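Local coordinates for protein putative NAD dependent dehydrogenase (Micromonospora echinospora, PDB 6NOR) that binds NAD and probably acts as an oxidoreductase in the biosynthesis of the antibiotic gentamicin, at residues Gly165-Val170 with Val263-Thr268; Lys150-His155 with Cys206-Gly211; Ala220-Leu225 with Arg349-Gly354; Gly193-Leu198 with Cys249-Ala254; Val282-Asn287 with Leu301-Glu306. All coordinates share one frame; numbering follows the deposited sequence.

Overall arrangement
Following the chain from the N terminus, the parallel NAD-binding sheet comes first. Helix 149-157 then opens contact 2, which closes at the end of helix 199-209. Before it closes, contact 1 opens at the start of strand 167-175 and contact 4 at helix 194-197, so contact 2 crosses both. Strand 215-223 opens contact 3, which crosses contacts 1 and 4 in turn. Contact 4 closes on strand 246-252, within the span of contact 1, which ends on strand 260-267. Contacts 1, 3 and 4 all reach the mixed C-terminal sheet, and contact 2 packs helices on it. Contact 5, pairing strand 282-286 with the loop after it, lies within the loop contact 3 closes at helix 334-353.

Contact 1: residues Gly165-Val170 with Val263-Thr268; sequences GTVHSV and VEVIGT
With CG of H168 held between its backbone N and carbonyl carbon (chi1 52°), the imidazole folds back across the neighbouring strand, and the carbonyl oxygen of I266 lies over the centre of one ring face, 3.4 Å above the plane. CG2 of I266, anti to its own backbone N, reaches the ring at CE1 of H168, 3.6 Å away. The same I266 oxygen is gripped by two amides in its carbonyl plane: H168 N at 2.9 Å in a nearly straight bond (167°) and S169 N at 3.2 Å. The return bond from I266 N to S169 O is 2.8 Å long. On the other face of the sheet, V265 spreads its methyls between two valines, CG1 against CG1 of V167 at 3.7 Å and CG2 against CG2 of V170 at 3.8 Å. Beyond the bulge, on the T166 and T268 side, OG1 of T268 accepts from T166 N at 3.1 Å, next to G165, the first residue after helix 161-164, with positive phi. The far polar edge of H168 belongs to the subunit interface: NE2 bonds A254 O of the second subunit, while E264 forms a salt bridge with R175 there. Two consecutive residues, H168 and S169, thus face the single residue I266, a classic beta bulge in the antiparallel pairing of strands 167-175 and 260-267 within the C-terminal sheet.

Contact 2: residues Lys150-His155 with Cys206-Gly211; sequences KFVRAH and CRWMLG
H155 lays its imidazole on the indole of W208 in an offset stack, the planes only 3° apart and the centroid of the five-membered indole ring 3.9 Å from that of the imidazole. This is the tight part of the contact. CG of H155 is anti to its backbone N (chi1 168°), which sends the ring out along the indole while CB sits over the six-membered ring, a CH-pi contact at 3.9 Å from the centroid. F151 meets the rim of the same indole: its CB lies in plane at the edge, 3.9 Å from CZ3 of W208, and its carbonyl oxygen approaches CH2 of W208 at 3.4 Å. M209 completes the buried side, bent at chi2, with SD near the edge of the imidazole and CE 4.2 Å from CB of F151. The contact is looser at exposed V152, whose CG2 stands 4.3 Å from CH2 of W208. A water lies over the opposite face of the imidazole, toward the rim; it donates hydrogen bonds to H155 O, 2.9 Å from the water oxygen, and to M209 O, joining the two backbones. G211 closes helix 199-209 in a Schellman motif. W208 also meets H332 edge-to-face. Both helices rest on the mixed sheet: F151 and M209 touch V263 of strand 260-267, and A154 touches strand 270-275.

Contact 3: residues Ala220-Leu225 with Arg349-Gly354; sequences ACTRQL and RSAADG
A351 points its methyl at the strand, whereas S350, one residue earlier on the helix, turns its hydroxyl to the backbone N of A220. CB of A351 makes an apolar contact with CB of A220 at 4.3 Å and touches CG2 of T222 at 4.0 Å. S350 OG, anti to its backbone N (chi1 173°), accepts a bent hydrogen bond from A220 N at 2.9 Å (137°) and itself bonds R355 O just beyond the helix. Replacing this serine by an alanine is likely to leave A220 N and R355 O without their shared hydroxyl and to weaken the tie between strand and helix end. A water that accepts from T222 N at 2.9 Å reaches A351 O by a long, weak bond. Strand 215-223 and helix 334-353 cross here at -70°, and the small side chains of A220, S350 and A351 lie where the short-segment axes are 6.4 Å apart. The chemistry implies a small seam with one direct hydrogen bond, the S350 hydroxyl linking A220 N and R355 O.

Contact 4: residues Gly193-Leu198 with Cys249-Ala254; sequences GALTDL and CDVSWA
W253, just past strand 246-252, lies against the short helix 194-197 of the GFO/IDH/MocA-type C-terminal domain. One face of the indole carries the start of that helix: CB of A194 stands almost on the normal of the five-membered ring, 3.8 Å from its centroid in a CH-pi contact, and the G193-A194 peptide lies over the same face toward the rim, its A194 N 3.6 Å from CZ2 of W253. D197 approaches from the edge. Its OD2 uses the anti lone pair to accept from W253 NE1 at 3.0 Å (145°), the carboxylate plane turned 61° from the ring. L198 fills the corner beside the indole, CD1 being 3.7 Å from CD1 of W253, while its CB rests on CB of V251 at 3.9 Å. A phenylalanine in place of this tryptophan would probably leave D197 OD2 without its N-H partner and the carboxylate freer to turn. In the next shell, E232 accepts from L195 N, and the carbonyl of G193, the N-cap residue, takes the amides of both T196 and D197, fixing the helix that presents the carboxylate. The side chain of D197 is about 4 Å from the bound NAD, and its other oxygen makes a long, weak ion pair with K116, an NAD-binding residue. Behind the tryptophan, S252 OG accepts from A254 N at 3.0 Å, forming an ST turn.

Contact 5: residues Val282-Asn287 with Leu301-Glu306; sequences VEAYTN and LRPEWE
L301 begins the pairing, its N donating to A284 O at 2.8 Å in an almost straight bond (176°). Its carbonyl oxygen takes A284 N in return at 3.1 Å, the donor 36° out of the carbonyl plane, so the two residues form an antiparallel hydrogen-bonded pair. CG of E283 lies 3.5 Å from the same L301 oxygen. At R302 the ladder stops: its CA comes to 3.5 Å from V282 O, and its side chain runs off to the fourth subunit, where NH1 pairs with E283 of that subunit in a salt bridge. E283 of this chain does the same with R302 of that subunit. P303, which has no amide proton to offer, presses its ring on the strand instead, CD 4.0 Å from CG1 of V282 and CG 4.1 Å from CB of A284. P303 O accepts a hydrogen bond from a water at 2.8 Å; the same water lies doubtfully close to V282 O. E304 turns away, giving its carbonyl to R153 of the third subunit. W305, with CG between backbone N and carbonyl carbon (chi1 54°), brings CD1 to 4.0 Å from CG2 of V282, while NE1 is bonded to M280 O. The contact thus joins by one pair of backbone bonds and apolar packing around V282, while the charges of E283 and R302 pair with the fourth subunit.

Contact 1: residues Gly165-Val170 with Val263-Thr268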
# COMPACT_ATOMS: atom_id res chain seq x y z
N GLY A 165 -10.32 22.24 6.17
CA GLY A 165 -10.40 23.59 5.66
C GLY A 165 -11.45 23.67 4.57
O GLY A 165 -12.49 23.04 4.64
N THR A 166 -11.16 24.45 3.55
CA THR A 166 -12.07 24.63 2.45
C THR A 166 -11.87 23.51 1.46
O THR A 166 -10.80 23.39 0.85
CB THR A 166 -11.85 26.00 1.76
OG1 THR A 166 -12.16 27.06 2.68
CG2 THR A 166 -12.72 26.14 0.53
N VAL A 167 -12.90 22.68 1.30
CA VAL A 167 -12.88 21.59 0.33
C VAL A 167 -12.99 22.12 -1.10
O VAL A 167 -13.86 22.91 -1.40
CB VAL A 167 -14.01 20.61 0.61
CG1 VAL A 167 -14.01 19.53 -0.45
CG2 VAL A 167 -13.83 19.98 2.01
N HIS A 168 -12.07 21.70 -1.97
CA HIS A 168 -12.07 22.17 -3.36
C HIS A 168 -12.17 21.04 -4.40
O HIS A 168 -12.43 21.29 -5.56
CB HIS A 168 -10.83 23.02 -3.65
CG HIS A 168 -9.53 22.37 -3.28
ND1 HIS A 168 -8.89 21.45 -4.09
CD2 HIS A 168 -8.74 22.50 -2.18
CE1 HIS A 168 -7.78 21.04 -3.50
NE2 HIS A 168 -7.67 21.67 -2.34
N SER A 169 -11.93 19.81 -3.97
CA SER A 169 -11.85 18.69 -4.91
C SER A 169 -12.49 17.46 -4.34
O SER A 169 -12.27 17.13 -3.18
CB SER A 169 -10.40 18.36 -5.27
OG SER A 169 -9.96 19.11 -6.38
N VAL A 170 -13.28 16.79 -5.16
CA VAL A 170 -13.72 15.47 -4.81
C VAL A 170 -13.59 14.63 -6.07
O VAL A 170 -13.77 15.13 -7.18
CB VAL A 170 -15.15 15.46 -4.26
CG1 VAL A 170 -16.15 15.99 -5.28
CG2 VAL A 170 -15.53 14.05 -3.82
N VAL A 263 -12.80 6.93 -3.42
CA VAL A 263 -13.31 8.24 -3.13
C VAL A 263 -12.20 9.09 -2.55
O VAL A 263 -11.46 8.65 -1.68
CB VAL A 263 -14.48 8.19 -2.12
CG1 VAL A 263 -14.97 9.59 -1.86
CG2 VAL A 263 -15.62 7.33 -2.66
N GLU A 264 -12.09 10.32 -3.04
CA GLU A 264 -11.06 11.24 -2.61
C GLU A 264 -11.67 12.62 -2.41
O GLU A 264 -12.35 13.14 -3.28
CB GLU A 264 -9.95 11.28 -3.64
CG GLU A 264 -8.73 12.09 -3.33
CD GLU A 264 -7.75 12.09 -4.51
OE1 GLU A 264 -6.52 12.16 -4.28
OE2 GLU A 264 -8.20 12.01 -5.67
N VAL A 265 -11.46 13.19 -1.24
CA VAL A 265 -11.86 14.55 -0.95
C VAL A 265 -10.66 15.37 -0.51
O VAL A 265 -9.93 14.96 0.40
CB VAL A 265 -12.94 14.60 0.14
CG1 VAL A 265 -13.30 16.04 0.48
CG2 VAL A 265 -14.18 13.83 -0.30
N ILE A 266 -10.44 16.51 -1.15
CA ILE A 266 -9.28 17.36 -0.84
C ILE A 266 -9.65 18.79 -0.44
O ILE A 266 -10.30 19.51 -1.20
CB ILE A 266 -8.32 17.40 -2.02
CG1 ILE A 266 -8.08 15.99 -2.55
CG2 ILE A 266 -6.98 18.07 -1.65
CD1 ILE A 266 -7.14 15.97 -3.74
N GLY A 267 -9.23 19.20 0.74
CA GLY A 267 -9.39 20.57 1.19
C GLY A 267 -8.07 21.31 1.32
O GLY A 267 -7.02 20.79 0.94
N THR A 268 -8.10 22.52 1.87
CA THR A 268 -6.88 23.31 1.97
C THR A 268 -6.03 22.90 3.16
O THR A 268 -4.85 23.12 3.17
CB THR A 268 -7.16 24.84 2.06
OG1 THR A 268 -8.15 25.07 3.06
CG2 THR A 268 -7.67 25.37 0.73

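Contact 2: residues Lys150-His155 with Cys206-Gly211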
# COMPACT_ATOMS: atom_id res chain seq x y z
N LYS A 150 -17.31 1.58 5.41
CA LYS A 150 -16.06 2.27 5.16
C LYS A 150 -16.27 3.69 4.64
O LYS A 150 -15.58 4.61 5.07
CB LYS A 150 -15.22 1.46 4.16
CG LYS A 150 -13.89 2.05 3.85
CD LYS A 150 -13.12 1.18 2.88
CE LYS A 150 -13.03 -0.23 3.39
NZ LYS A 150 -12.24 -1.03 2.47
N PHE A 151 -17.22 3.86 3.72
CA PHE A 151 -17.49 5.17 3.14
C PHE A 151 -18.22 6.08 4.12
O PHE A 151 -18.02 7.27 4.11
CB PHE A 151 -18.31 5.01 1.86
CG PHE A 151 -17.52 4.49 0.69
CD1 PHE A 151 -16.14 4.46 0.72
CD2 PHE A 151 -18.15 4.01 -0.43
CE1 PHE A 151 -15.41 3.97 -0.36
CE2 PHE A 151 -17.44 3.52 -1.51
CZ PHE A 151 -16.06 3.50 -1.48
N VAL A 152 -19.05 5.52 4.98
CA VAL A 152 -19.71 6.28 6.03
C VAL A 152 -18.67 6.88 6.97
O VAL A 152 -18.70 8.07 7.26
CB VAL A 152 -20.69 5.40 6.82
CG1 VAL A 152 -21.16 6.11 8.05
CG2 VAL A 152 -21.88 5.03 5.94
N ARG A 153 -17.74 6.05 7.41
CA ARG A 153 -16.58 6.53 8.15
C ARG A 153 -15.84 7.64 7.44
O ARG A 153 -15.53 8.65 8.04
CB ARG A 153 -15.62 5.38 8.42
CG ARG A 153 -14.39 5.81 9.18
CD ARG A 153 -14.77 6.46 10.50
NE ARG A 153 -13.69 6.37 11.46
CZ ARG A 153 -13.43 7.29 12.38
NH1 ARG A 153 -14.16 8.39 12.44
NH2 ARG A 153 -12.43 7.11 13.22
N ALA A 154 -15.56 7.46 6.16
CA ALA A 154 -14.83 8.47 5.41
C ALA A 154 -15.66 9.76 5.25
O ALA A 154 -15.12 10.87 5.26
CB ALA A 154 -14.43 7.93 4.05
N HIS A 155 -16.96 9.60 5.08
CA HIS A 155 -17.87 10.73 5.01
C HIS A 155 -17.82 11.57 6.29
O HIS A 155 -17.83 12.79 6.24
CB HIS A 155 -19.29 10.24 4.73
CG HIS A 155 -20.34 11.29 4.90
ND1 HIS A 155 -20.73 12.14 3.89
CD2 HIS A 155 -21.07 11.63 5.99
CE1 HIS A 155 -21.67 12.95 4.34
NE2 HIS A 155 -21.90 12.67 5.61
N CYS A 206 -20.03 11.49 -4.92
CA CYS A 206 -19.47 12.85 -4.99
C CYS A 206 -20.30 13.88 -4.22
O CYS A 206 -19.77 14.58 -3.37
CB CYS A 206 -19.36 13.34 -6.43
SG CYS A 206 -17.86 12.93 -7.30
N ARG A 207 -21.58 14.00 -4.56
CA ARG A 207 -22.52 14.89 -3.87
C ARG A 207 -22.44 14.74 -2.38
O ARG A 207 -22.28 15.69 -1.64
CB ARG A 207 -23.96 14.60 -4.25
CG ARG A 207 -24.43 15.07 -5.55
CD ARG A 207 -25.93 14.77 -5.68
NE ARG A 207 -26.78 15.79 -5.06
CZ ARG A 207 -27.70 15.52 -4.14
NH1 ARG A 207 -27.86 14.28 -3.70
NH2 ARG A 207 -28.44 16.49 -3.64
N TRP A 208 -22.60 13.49 -1.97
CA TRP A 208 -22.72 13.11 -0.59
C TRP A 208 -21.48 13.44 0.19
O TRP A 208 -21.55 14.01 1.27
CB TRP A 208 -23.03 11.63 -0.51
CG TRP A 208 -23.05 11.03 0.86
CD1 TRP A 208 -23.86 11.39 1.91
CD2 TRP A 208 -22.28 9.92 1.30
NE1 TRP A 208 -23.61 10.58 2.98
CE2 TRP A 208 -22.65 9.66 2.63
CE3 TRP A 208 -21.30 9.11 0.71
CZ2 TRP A 208 -22.08 8.63 3.38
CZ3 TRP A 208 -20.74 8.09 1.45
CH2 TRP A 208 -21.12 7.86 2.77
N MET A 209 -20.32 13.10 -0.36
CA MET A 209 -19.07 13.38 0.33
C MET A 209 -18.94 14.88 0.60
O MET A 209 -18.34 15.27 1.58
CB MET A 209 -17.87 12.87 -0.46
CG MET A 209 -17.73 11.35 -0.40
SD MET A 209 -17.40 10.69 1.26
CE MET A 209 -17.45 8.96 0.90
N LEU A 210 -19.55 15.71 -0.25
CA LEU A 210 -19.44 17.16 -0.07
C LEU A 210 -20.52 17.78 0.81
O LEU A 210 -20.49 18.98 1.06
CB LEU A 210 -19.44 17.87 -1.41
CG LEU A 210 -18.17 17.79 -2.24
CD1 LEU A 210 -18.21 18.85 -3.32
CD2 LEU A 210 -16.97 17.96 -1.37
N GLY A 211 -21.49 16.98 1.25
CA GLY A 211 -22.58 17.49 2.05
C GLY A 211 -23.76 17.90 1.19
O GLY A 211 -24.49 18.83 1.52
O HOH W 1 -18.74 14.75 4.27

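Contact 3: residues Ala220-Leu225 with Arg349-Gly354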
# COMPACT_ATOMS: atom_id res chain seq x y z
N ALA A 220 -18.66 16.66 -19.71
CA ALA A 220 -18.48 15.22 -19.80
C ALA A 220 -17.90 14.78 -21.13
O ALA A 220 -18.09 15.42 -22.14
CB ALA A 220 -19.80 14.48 -19.55
N CYS A 221 -17.22 13.65 -21.10
CA CYS A 221 -16.68 13.03 -22.28
C CYS A 221 -17.02 11.54 -22.21
O CYS A 221 -16.93 10.95 -21.14
CB CYS A 221 -15.16 13.27 -22.35
SG CYS A 221 -14.47 13.30 -23.99
N THR A 222 -17.44 10.94 -23.32
CA THR A 222 -17.68 9.49 -23.37
C THR A 222 -17.08 8.84 -24.61
O THR A 222 -16.92 9.47 -25.63
CB THR A 222 -19.19 9.15 -23.35
OG1 THR A 222 -19.81 9.70 -24.52
CG2 THR A 222 -19.87 9.71 -22.12
N ARG A 223 -16.77 7.55 -24.51
CA ARG A 223 -16.39 6.77 -25.68
C ARG A 223 -17.04 5.40 -25.65
O ARG A 223 -17.26 4.84 -24.60
CB ARG A 223 -14.88 6.55 -25.78
CG ARG A 223 -14.05 7.80 -25.89
CD ARG A 223 -14.07 8.44 -27.27
NE ARG A 223 -13.43 9.76 -27.24
CZ ARG A 223 -14.08 10.89 -27.00
NH1 ARG A 223 -15.39 10.88 -26.78
NH2 ARG A 223 -13.43 12.05 -26.98
N GLN A 224 -17.32 4.87 -26.82
CA GLN A 224 -17.70 3.48 -26.93
C GLN A 224 -16.53 2.69 -27.49
O GLN A 224 -16.02 2.98 -28.56
CB GLN A 224 -18.95 3.33 -27.81
CG GLN A 224 -19.45 1.90 -27.91
CD GLN A 224 -20.75 1.79 -28.68
OE1 GLN A 224 -21.37 2.79 -29.01
NE2 GLN A 224 -21.15 0.57 -28.99
N LEU A 225 -16.08 1.71 -26.74
CA LEU A 225 -14.98 0.84 -27.14
C LEU A 225 -15.51 -0.41 -27.80
O LEU A 225 -15.09 -0.78 -28.89
CB LEU A 225 -14.14 0.47 -25.92
CG LEU A 225 -13.22 1.58 -25.46
CD1 LEU A 225 -12.99 1.47 -23.98
CD2 LEU A 225 -11.91 1.45 -26.22
N ARG A 349 -25.78 15.29 -22.31
CA ARG A 349 -25.89 16.41 -23.23
C ARG A 349 -24.53 17.05 -23.50
O ARG A 349 -24.19 17.31 -24.64
CB ARG A 349 -26.86 17.45 -22.69
CG ARG A 349 -28.30 17.06 -22.95
CD ARG A 349 -29.22 17.99 -22.22
NE ARG A 349 -28.87 19.38 -22.49
CZ ARG A 349 -29.21 20.38 -21.69
NH1 ARG A 349 -29.90 20.13 -20.58
NH2 ARG A 349 -28.85 21.62 -22.01
N SER A 350 -23.77 17.28 -22.44
CA SER A 350 -22.42 17.84 -22.55
C SER A 350 -21.52 17.00 -23.42
O SER A 350 -20.74 17.52 -24.21
CB SER A 350 -21.80 17.99 -21.16
OG SER A 350 -20.45 18.39 -21.25
N ALA A 351 -21.60 15.68 -23.29
CA ALA A 351 -20.75 14.82 -24.08
C ALA A 351 -21.17 14.88 -25.55
O ALA A 351 -20.35 14.78 -26.44
CB ALA A 351 -20.79 13.37 -23.57
N ALA A 352 -22.46 15.04 -25.79
CA ALA A 352 -22.96 14.99 -27.15
C ALA A 352 -22.53 16.21 -27.97
O ALA A 352 -22.20 16.07 -29.14
CB ALA A 352 -24.48 14.85 -27.16
N ASP A 353 -22.49 17.40 -27.37
CA ASP A 353 -22.17 18.58 -28.17
C ASP A 353 -20.92 19.36 -27.76
O ASP A 353 -20.66 20.43 -28.31
CB ASP A 353 -23.37 19.52 -28.20
CG ASP A 353 -23.92 19.80 -26.84
OD1 ASP A 353 -23.13 19.87 -25.88
OD2 ASP A 353 -25.15 19.95 -26.73
N GLY A 354 -20.15 18.83 -26.82
CA GLY A 354 -18.80 19.32 -26.58
C GLY A 354 -18.78 20.66 -25.88
O GLY A 354 -17.96 21.52 -26.17
O HOH W 2 -17.74 12.59 -25.63

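Contact 4: residues Gly193-Leu198 with Cys249-Ala254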
# COMPACT_ATOMS: atom_id res chain seq x y z
N GLY A 193 -24.75 3.68 -20.95
CA GLY A 193 -23.73 2.72 -20.59
C GLY A 193 -23.12 2.98 -19.23
O GLY A 193 -23.83 3.26 -18.28
N ALA A 194 -21.79 2.93 -19.18
CA ALA A 194 -21.03 3.08 -17.94
C ALA A 194 -21.41 4.32 -17.16
O ALA A 194 -21.39 4.33 -15.94
CB ALA A 194 -19.53 3.11 -18.23
N LEU A 195 -21.74 5.39 -17.87
CA LEU A 195 -22.11 6.64 -17.21
C LEU A 195 -23.42 6.50 -16.46
O LEU A 195 -23.63 7.13 -15.43
CB LEU A 195 -22.20 7.77 -18.22
CG LEU A 195 -21.91 9.17 -17.72
CD1 LEU A 195 -20.63 9.15 -16.92
CD2 LEU A 195 -21.79 10.10 -18.91
N THR A 196 -24.31 5.65 -16.95
CA THR A 196 -25.54 5.40 -16.24
C THR A 196 -25.34 4.33 -15.17
O THR A 196 -25.81 4.45 -14.06
CB THR A 196 -26.65 4.94 -17.21
OG1 THR A 196 -26.83 5.95 -18.19
CG2 THR A 196 -27.97 4.70 -16.46
N ASP A 197 -24.65 3.27 -15.55
CA ASP A 197 -24.52 2.08 -14.72
C ASP A 197 -23.61 2.36 -13.51
O ASP A 197 -23.95 2.03 -12.40
CB ASP A 197 -23.98 0.93 -15.57
CG ASP A 197 -23.80 -0.36 -14.79
OD1 ASP A 197 -24.65 -0.69 -13.94
OD2 ASP A 197 -22.79 -1.06 -15.03
N LEU A 198 -22.45 2.97 -13.76
CA LEU A 198 -21.46 3.24 -12.72
C LEU A 198 -21.51 4.69 -12.30
O LEU A 198 -21.27 5.03 -11.15
CB LEU A 198 -20.05 2.88 -13.20
CG LEU A 198 -19.86 1.46 -13.72
CD1 LEU A 198 -18.45 1.26 -14.20
CD2 LEU A 198 -20.20 0.43 -12.68
N CYS A 249 -15.95 12.39 -11.84
CA CYS A 249 -16.39 11.01 -11.84
C CYS A 249 -15.76 10.31 -13.02
O CYS A 249 -15.98 10.69 -14.16
CB CYS A 249 -17.91 10.92 -11.91
SG CYS A 249 -18.67 11.81 -10.56
N ASP A 250 -14.93 9.33 -12.72
CA ASP A 250 -14.21 8.56 -13.72
C ASP A 250 -14.80 7.15 -13.70
O ASP A 250 -14.68 6.46 -12.71
CB ASP A 250 -12.71 8.56 -13.37
CG ASP A 250 -11.84 7.84 -14.39
OD1 ASP A 250 -12.32 6.93 -15.11
OD2 ASP A 250 -10.63 8.17 -14.45
N VAL A 251 -15.49 6.76 -14.76
CA VAL A 251 -16.08 5.42 -14.79
C VAL A 251 -15.71 4.67 -16.06
O VAL A 251 -15.48 5.26 -17.10
CB VAL A 251 -17.61 5.47 -14.67
CG1 VAL A 251 -18.03 6.17 -13.35
CG2 VAL A 251 -18.25 6.12 -15.90
N SER A 252 -15.63 3.36 -15.97
CA SER A 252 -15.20 2.56 -17.10
C SER A 252 -15.68 1.14 -16.99
O SER A 252 -15.69 0.57 -15.90
CB SER A 252 -13.67 2.57 -17.21
OG SER A 252 -13.25 1.74 -18.26
N TRP A 253 -16.07 0.58 -18.13
CA TRP A 253 -16.41 -0.83 -18.29
C TRP A 253 -15.27 -1.62 -18.91
O TRP A 253 -15.40 -2.80 -19.14
CB TRP A 253 -17.63 -0.99 -19.18
CG TRP A 253 -18.97 -0.82 -18.54
CD1 TRP A 253 -19.27 -0.70 -17.21
CD2 TRP A 253 -20.21 -0.75 -19.23
NE1 TRP A 253 -20.62 -0.57 -17.04
CE2 TRP A 253 -21.22 -0.59 -18.27
CE3 TRP A 253 -20.56 -0.81 -20.58
CZ2 TRP A 253 -22.57 -0.51 -18.61
CZ3 TRP A 253 -21.90 -0.72 -20.92
CH2 TRP A 253 -22.88 -0.57 -19.95
N ALA A 254 -14.16 -0.96 -19.22
CA ALA A 254 -13.12 -1.63 -19.98
C ALA A 254 -11.85 -1.77 -19.18
O ALA A 254 -10.76 -1.85 -19.74
CB ALA A 254 -12.86 -0.89 -21.27

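Contact 5: residues Val282-Asn287 with Leu301-Glu306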
# COMPACT_ATOMS: atom_id res chain seq x y z
N VAL A 282 -6.52 -7.66 2.82
CA VAL A 282 -6.14 -9.06 2.64
C VAL A 282 -5.36 -9.22 1.35
O VAL A 282 -5.76 -8.72 0.31
CB VAL A 282 -7.37 -9.99 2.61
CG1 VAL A 282 -6.98 -11.44 2.41
CG2 VAL A 282 -8.16 -9.83 3.87
N GLU A 283 -4.23 -9.91 1.40
CA GLU A 283 -3.45 -10.19 0.19
C GLU A 283 -3.13 -11.67 0.05
O GLU A 283 -2.94 -12.39 1.03
CB GLU A 283 -2.17 -9.37 0.20
CG GLU A 283 -1.76 -8.92 -1.16
CD GLU A 283 -0.51 -8.06 -1.13
OE1 GLU A 283 -0.05 -7.72 -0.02
OE2 GLU A 283 -0.00 -7.71 -2.22
N ALA A 284 -3.09 -12.15 -1.19
CA ALA A 284 -2.78 -13.54 -1.41
C ALA A 284 -2.00 -13.74 -2.69
O ALA A 284 -2.07 -12.95 -3.60
CB ALA A 284 -4.03 -14.35 -1.43
N TYR A 285 -1.23 -14.81 -2.73
CA TYR A 285 -0.58 -15.21 -3.95
C TYR A 285 -0.70 -16.70 -4.08
O TYR A 285 -0.61 -17.41 -3.09
CB TYR A 285 0.91 -14.79 -3.99
CG TYR A 285 1.59 -15.32 -5.22
CD1 TYR A 285 2.18 -16.59 -5.23
CD2 TYR A 285 1.59 -14.59 -6.40
CE1 TYR A 285 2.76 -17.10 -6.37
CE2 TYR A 285 2.18 -15.09 -7.54
CZ TYR A 285 2.76 -16.35 -7.52
OH TYR A 285 3.34 -16.88 -8.65
N THR A 286 -0.91 -17.19 -5.29
CA THR A 286 -0.73 -18.62 -5.53
C THR A 286 -0.14 -18.92 -6.91
O THR A 286 -0.37 -18.18 -7.87
CB THR A 286 -2.05 -19.39 -5.39
OG1 THR A 286 -1.79 -20.79 -5.52
CG2 THR A 286 -3.06 -18.96 -6.43
N ASN A 287 0.63 -20.00 -6.98
CA ASN A 287 1.11 -20.55 -8.25
C ASN A 287 0.03 -21.30 -9.03
O ASN A 287 0.18 -21.52 -10.22
CB ASN A 287 2.30 -21.49 -8.00
CG ASN A 287 3.61 -20.73 -7.77
OD1 ASN A 287 3.80 -19.62 -8.27
ND2 ASN A 287 4.51 -21.33 -7.02
N LEU A 301 -3.41 -11.61 -5.63
CA LEU A 301 -4.80 -11.20 -5.48
C LEU A 301 -4.97 -10.28 -4.29
O LEU A 301 -4.15 -10.28 -3.38
CB LEU A 301 -5.71 -12.41 -5.29
CG LEU A 301 -5.30 -13.62 -6.10
CD1 LEU A 301 -6.00 -14.84 -5.57
CD2 LEU A 301 -5.67 -13.35 -7.54
N ARG A 302 -6.04 -9.49 -4.32
CA ARG A 302 -6.51 -8.80 -3.13
C ARG A 302 -7.95 -9.20 -2.84
O ARG A 302 -8.87 -8.46 -3.15
CB ARG A 302 -6.39 -7.29 -3.29
CG ARG A 302 -4.98 -6.74 -3.29
CD ARG A 302 -5.00 -5.23 -3.45
NE ARG A 302 -4.15 -4.76 -4.54
CZ ARG A 302 -4.45 -4.88 -5.84
NH1 ARG A 302 -3.62 -4.41 -6.75
NH2 ARG A 302 -5.58 -5.48 -6.22
N PRO A 303 -8.16 -10.39 -2.25
CA PRO A 303 -9.49 -10.98 -2.07
C PRO A 303 -10.43 -10.13 -1.23
O PRO A 303 -9.99 -9.48 -0.29
CB PRO A 303 -9.21 -12.30 -1.34
CG PRO A 303 -7.74 -12.55 -1.58
CD PRO A 303 -7.12 -11.20 -1.61
N GLU A 304 -11.71 -10.14 -1.56
CA GLU A 304 -12.69 -9.44 -0.77
C GLU A 304 -13.09 -10.30 0.41
O GLU A 304 -12.95 -11.53 0.38
CB GLU A 304 -13.93 -9.09 -1.61
CG GLU A 304 -14.52 -10.25 -2.42
CD GLU A 304 -15.35 -11.24 -1.59
OE1 GLU A 304 -15.85 -10.85 -0.50
OE2 GLU A 304 -15.51 -12.41 -2.02
N TRP A 305 -13.58 -9.64 1.46
CA TRP A 305 -14.33 -10.31 2.52
C TRP A 305 -15.65 -9.57 2.69
O TRP A 305 -15.71 -8.37 2.47
CB TRP A 305 -13.54 -10.36 3.84
CG TRP A 305 -13.05 -9.02 4.31
CD1 TRP A 305 -11.92 -8.37 3.90
CD2 TRP A 305 -13.65 -8.18 5.31
NE1 TRP A 305 -11.81 -7.16 4.56
CE2 TRP A 305 -12.86 -7.03 5.42
CE3 TRP A 305 -14.80 -8.30 6.11
CZ2 TRP A 305 -13.17 -6.00 6.30
CZ3 TRP A 305 -15.12 -7.27 6.97
CH2 TRP A 305 -14.30 -6.13 7.06
N GLU A 306 -16.70 -10.30 3.06
CA GLU A 306 -18.05 -9.77 3.25
C GLU A 306 -18.46 -8.73 2.21
O GLU A 306 -18.84 -7.61 2.55
CB GLU A 306 -18.18 -9.17 4.65
CG GLU A 306 -18.28 -10.21 5.75
CD GLU A 306 -18.68 -9.64 7.12
OE1 GLU A 306 -18.50 -8.43 7.36
OE2 GLU A 306 -19.15 -10.42 7.96
O HOH W 3 -7.97 -7.57 0.19